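Local coordinates for protein beta-glucosidase (PDB 6JXG) that probably hydrolyses terminal, non-reducing beta-D-glucosyl residues with release of beta-D-glucose, as a secreted family 3 glycoside hydrolase of cellulose breakdown, at residues 74-79 with 123-128; 142-146 with 189-195. All coordinates share one frame; numbering follows the deposited sequence.

Contact 1 (74-79 with 123-128); sequences TGIQTA and NWEGFS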
# COMPACT_ATOMS: atom_id res chain seq x y z
N THR A 74 7.96 0.39 2.24
CA THR A 74 6.86 0.58 1.25
C THR A 74 5.56 0.03 1.76
O THR A 74 5.53 -0.86 2.63
CB THR A 74 7.20 -0.08 -0.07
OG1 THR A 74 7.37 -1.47 0.14
CG2 THR A 74 8.51 0.51 -0.65
N GLY A 75 4.47 0.52 1.19
CA GLY A 75 3.16 -0.03 1.46
C GLY A 75 3.12 -1.53 1.32
O GLY A 75 2.56 -2.22 2.15
N ILE A 76 3.70 -2.06 0.25
CA ILE A 76 3.50 -3.46 -0.07
C ILE A 76 4.29 -4.31 0.90
O ILE A 76 3.82 -5.43 1.23
CB ILE A 76 3.82 -3.78 -1.57
CG1 ILE A 76 3.26 -5.15 -2.00
CG2 ILE A 76 5.32 -3.71 -1.85
CD1 ILE A 76 1.76 -5.28 -1.89
N GLN A 77 5.46 -3.82 1.32
CA GLN A 77 6.26 -4.46 2.41
C GLN A 77 5.51 -4.48 3.70
O GLN A 77 5.52 -5.49 4.43
CB GLN A 77 7.62 -3.78 2.64
CG GLN A 77 8.52 -4.50 3.71
CD GLN A 77 9.12 -5.70 3.04
OE1 GLN A 77 9.00 -5.78 1.84
NE2 GLN A 77 9.85 -6.56 3.77
N THR A 78 4.83 -3.37 3.99
CA THR A 78 3.97 -3.24 5.18
C THR A 78 2.81 -4.26 5.15
O THR A 78 2.55 -4.95 6.15
CB THR A 78 3.52 -1.77 5.28
OG1 THR A 78 4.67 -0.96 5.41
CG2 THR A 78 2.60 -1.55 6.41
N ALA A 79 2.16 -4.38 4.00
CA ALA A 79 1.08 -5.41 3.83
C ALA A 79 1.62 -6.78 4.00
O ALA A 79 0.93 -7.61 4.63
CB ALA A 79 0.35 -5.29 2.53
N ASN A 123 2.48 -0.16 -7.77
CA ASN A 123 1.76 -1.11 -6.91
C ASN A 123 2.40 -1.31 -5.54
O ASN A 123 1.73 -1.45 -4.56
CB ASN A 123 1.58 -2.48 -7.61
CG ASN A 123 0.75 -2.40 -8.85
OD1 ASN A 123 0.06 -1.43 -9.08
ND2 ASN A 123 0.74 -3.48 -9.63
N TRP A 124 3.70 -1.24 -5.51
CA TRP A 124 4.50 -1.17 -4.26
C TRP A 124 4.14 -0.10 -3.25
O TRP A 124 4.33 -0.31 -2.01
CB TRP A 124 6.01 -1.09 -4.58
CG TRP A 124 6.40 0.09 -5.36
CD1 TRP A 124 6.37 0.22 -6.71
CD2 TRP A 124 6.73 1.38 -4.82
NE1 TRP A 124 6.78 1.51 -7.06
CE2 TRP A 124 6.99 2.23 -5.90
CE3 TRP A 124 6.89 1.87 -3.52
CZ2 TRP A 124 7.41 3.59 -5.73
CZ3 TRP A 124 7.29 3.25 -3.33
CH2 TRP A 124 7.55 4.07 -4.43
N GLU A 125 3.54 1.00 -3.71
CA GLU A 125 3.07 2.02 -2.79
C GLU A 125 1.82 1.61 -2.02
O GLU A 125 1.52 2.16 -0.92
CB GLU A 125 2.70 3.31 -3.55
CG GLU A 125 3.78 3.97 -4.39
CD GLU A 125 3.54 5.45 -4.62
OE1 GLU A 125 3.35 6.22 -3.62
OE2 GLU A 125 3.58 5.88 -5.80
N GLY A 126 1.09 0.66 -2.60
CA GLY A 126 -0.19 0.21 -2.10
C GLY A 126 -0.14 -1.00 -1.17
O GLY A 126 0.88 -1.31 -0.61
N PHE A 127 -1.32 -1.63 -1.01
CA PHE A 127 -1.59 -2.59 0.03
C PHE A 127 -2.20 -3.90 -0.50
O PHE A 127 -3.02 -4.56 0.17
CB PHE A 127 -2.53 -1.99 1.09
CG PHE A 127 -1.89 -0.95 1.97
CD1 PHE A 127 -0.59 -1.14 2.53
CD2 PHE A 127 -2.64 0.14 2.38
CE1 PHE A 127 -0.06 -0.22 3.42
CE2 PHE A 127 -2.09 1.08 3.27
CZ PHE A 127 -0.84 0.91 3.77
N SER A 128 -1.83 -4.23 -1.72
CA SER A 128 -2.16 -5.54 -2.39
C SER A 128 -3.42 -5.56 -3.23
O SER A 128 -4.35 -4.81 -3.01
CB SER A 128 -2.19 -6.71 -1.41
OG SER A 128 -3.46 -6.96 -0.91
O HOH W 1 4.06 3.15 0.28

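Contact 2 (142-146 with 189-195); sequences ITGMQ and AIKANVA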
# COMPACT_ATOMS: atom_id res chain seq x y z
N ILE A 142 -4.35 4.83 8.38
CA ILE A 142 -5.07 6.07 8.56
C ILE A 142 -5.30 6.34 10.04
O ILE A 142 -5.13 7.46 10.50
CB ILE A 142 -6.36 6.04 7.81
CG1 ILE A 142 -6.01 6.15 6.33
CG2 ILE A 142 -7.32 7.17 8.22
CD1 ILE A 142 -7.15 5.74 5.46
N THR A 143 -5.70 5.33 10.77
CA THR A 143 -5.99 5.56 12.21
C THR A 143 -4.69 5.97 12.91
O THR A 143 -4.70 6.84 13.79
CB THR A 143 -6.62 4.32 12.85
OG1 THR A 143 -7.82 3.99 12.15
CG2 THR A 143 -6.90 4.63 14.28
N GLY A 144 -3.58 5.35 12.56
CA GLY A 144 -2.29 5.74 13.07
C GLY A 144 -1.94 7.17 12.75
O GLY A 144 -1.53 7.96 13.62
N MET A 145 -1.98 7.50 11.48
CA MET A 145 -1.62 8.82 11.02
C MET A 145 -2.44 9.92 11.71
O MET A 145 -1.88 10.91 12.24
CB MET A 145 -1.85 8.91 9.52
CG MET A 145 -0.82 8.17 8.69
SD MET A 145 -1.21 8.10 6.91
CE MET A 145 -0.83 9.76 6.35
N GLN A 146 -3.74 9.72 11.70
CA GLN A 146 -4.65 10.71 12.25
C GLN A 146 -4.65 10.73 13.80
O GLN A 146 -4.81 11.80 14.40
CB GLN A 146 -6.04 10.56 11.65
CG GLN A 146 -5.98 10.71 10.13
CD GLN A 146 -7.26 10.97 9.42
OE1 GLN A 146 -7.26 11.37 8.24
NE2 GLN A 146 -8.37 10.69 10.06
N ALA A 189 -11.40 2.97 4.22
CA ALA A 189 -10.75 4.22 4.52
C ALA A 189 -11.72 5.29 5.01
O ALA A 189 -11.48 5.95 5.99
CB ALA A 189 -9.98 4.69 3.33
N ILE A 190 -12.80 5.47 4.31
CA ILE A 190 -13.86 6.34 4.75
C ILE A 190 -14.47 5.98 6.12
O ILE A 190 -14.64 6.88 6.97
CB ILE A 190 -14.94 6.42 3.66
CG1 ILE A 190 -14.32 7.08 2.40
CG2 ILE A 190 -16.14 7.19 4.14
CD1 ILE A 190 -15.10 6.99 1.08
N LYS A 191 -14.80 4.73 6.34
CA LYS A 191 -15.21 4.23 7.68
C LYS A 191 -14.19 4.55 8.75
O LYS A 191 -14.55 4.89 9.87
CB LYS A 191 -15.43 2.71 7.59
CG LYS A 191 -15.77 2.03 8.93
CD LYS A 191 -17.21 2.42 9.33
CE LYS A 191 -17.66 1.78 10.67
NZ LYS A 191 -16.61 1.77 11.71
N ALA A 192 -12.89 4.51 8.44
CA ALA A 192 -11.91 4.89 9.41
C ALA A 192 -11.73 6.44 9.54
O ALA A 192 -10.73 6.88 10.02
CB ALA A 192 -10.58 4.25 9.09
N ASN A 193 -12.62 7.22 8.95
CA ASN A 193 -12.65 8.72 9.10
C ASN A 193 -11.48 9.40 8.45
O ASN A 193 -11.03 10.45 8.86
CB ASN A 193 -12.78 9.14 10.56
CG ASN A 193 -14.17 8.83 11.10
OD1 ASN A 193 -15.18 9.03 10.43
ND2 ASN A 193 -14.21 8.27 12.29
N VAL A 194 -11.01 8.79 7.37
CA VAL A 194 -10.03 9.51 6.51
C VAL A 194 -10.45 10.95 6.20
O VAL A 194 -11.60 11.26 5.81
CB VAL A 194 -9.61 8.72 5.28
CG1 VAL A 194 -10.61 8.89 4.16
CG2 VAL A 194 -8.21 9.14 4.78
N ALA A 195 -9.51 11.86 6.39
CA ALA A 195 -9.81 13.32 6.23
C ALA A 195 -10.04 13.77 4.81
O ALA A 195 -10.81 14.73 4.54
CB ALA A 195 -8.68 14.13 6.88
O HOH W 2 -9.40 6.24 12.19

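Contact 1 (74-79 with 123-128)
Ile76, Trp124 and Phe127 bury the most surface where the capped first turn of helix 75-79 meets loop 123-128, inside the TIM-barrel-like N-terminal domain of this family 3 enzyme. Ile76 N donates to Trp124 O at 2.9 Å, with an N-H...O angle of 145° and the donor tilted out of the carbonyl plane. Beside that bond, Ile76 CG2 packs on Trp124 CB at 3.8 Å. The isoleucine's CG1 runs anti to the backbone N (chi1 -165°) and carries CD1 along to the backbone of Ser128, 3.7 Å from its N.

Trp124 crosses Thr74 at about a right angle, and Thr74 CG2 lies 3.6 Å from ring atom CE3. Glu125 CG covers one face of the same indole, offset toward its rim, while the glutamate's carboxylate pairs with Arg122. Thr74 is the N-cap: its OG1 accepts from Gln77 N at 3.3 Å and is hydrogen-bonded to Val506 O as well. Replacing it with a valine would probably leave Gln77 N without its capping acceptor and Val506 O without its hydroxyl partner.

The Phe127 ring meets Gly75 O with its edge, CD1 3.4 Å from that oxygen, and the ring also packs on helix 131-147. At Gly75 the loop comes so close that a beta carbon would run into Glu125 O and Gly126 O. A water completes the join, accepting from Gly75 N at 2.8 Å and donating to Glu125 O at 3.0 Å.

Contact 2 (142-146 with 189-195)
Gln146 reaches from helix 131-147 to the turn after helix 184-191 and grips its backbone with both ends of one amide. Gln146 NE2 donates to Asn193 O at 2.9 Å, with an N-H...O angle of 163°; the acceptor lies close to the amide plane of Gln146, yet the donor stands well above the carbonyl plane of Asn193. Gln146 OE1 accepts from Ala195 N at 3.0 Å, in its own carbonyl plane and on a lone pair, and accepts from Ala152 N of strand 151-157 as well. With these partners at its two ends, the amide is fixed against a flip. Its CG sits beside the backbone N (chi1 -58°) and the chain is extended beyond, which lets the flat group span the gap between helix and turn.

One helical turn back, Ile142 meets Val194 obliquely. Ile142 CD1 touches Val194 CG2 at 3.6 Å and Ala189 CB at 3.7 Å, and its CG2 lies near Ala192 O. Ala152 touches both Ile142 and Val194.

At the partly exposed margin, Thr143 OG1 comes near Ala192 CB, and a water donates to both Thr143 OG1 (2.7 Å) and Ala192 O (2.6 Å). Thr143 OG1 is also bonded to Ser139 O, within its own helix.

The turn so held ends its helix in a Schellman motif: Asn193 has positive phi, Val194 N returns to Ala189 O and Asn193 N to Ile190 O. Helices 131-147 and 184-191 lead into the adjacent parallel strands 151-157 and 196-199, the packing of successive units expected of a beta/alpha barrel and consistent with the TIM-barrel clan of this domain.

How the contacts relate
Following the chain from the N terminus, helix 75-79 comes first, then helix 84-100 and strand 105-106, before loop 123-128 returns to the helix and contact 1 closes. Helix 131-147 follows at once and opens contact 2, which closes at the end of helix 184-191, after strand 151-157 and helix 175-182, just ahead of strand 196-199. The two loops are therefore in series, neither nested nor crossed. Contact 1 lies near the centre of the chain and contact 2 farther out, their centres about 17 Å apart and their nearest atoms about 7 Å. Helix 131-147 joins them: its earlier part packs on Phe127, its later part carries 142-146.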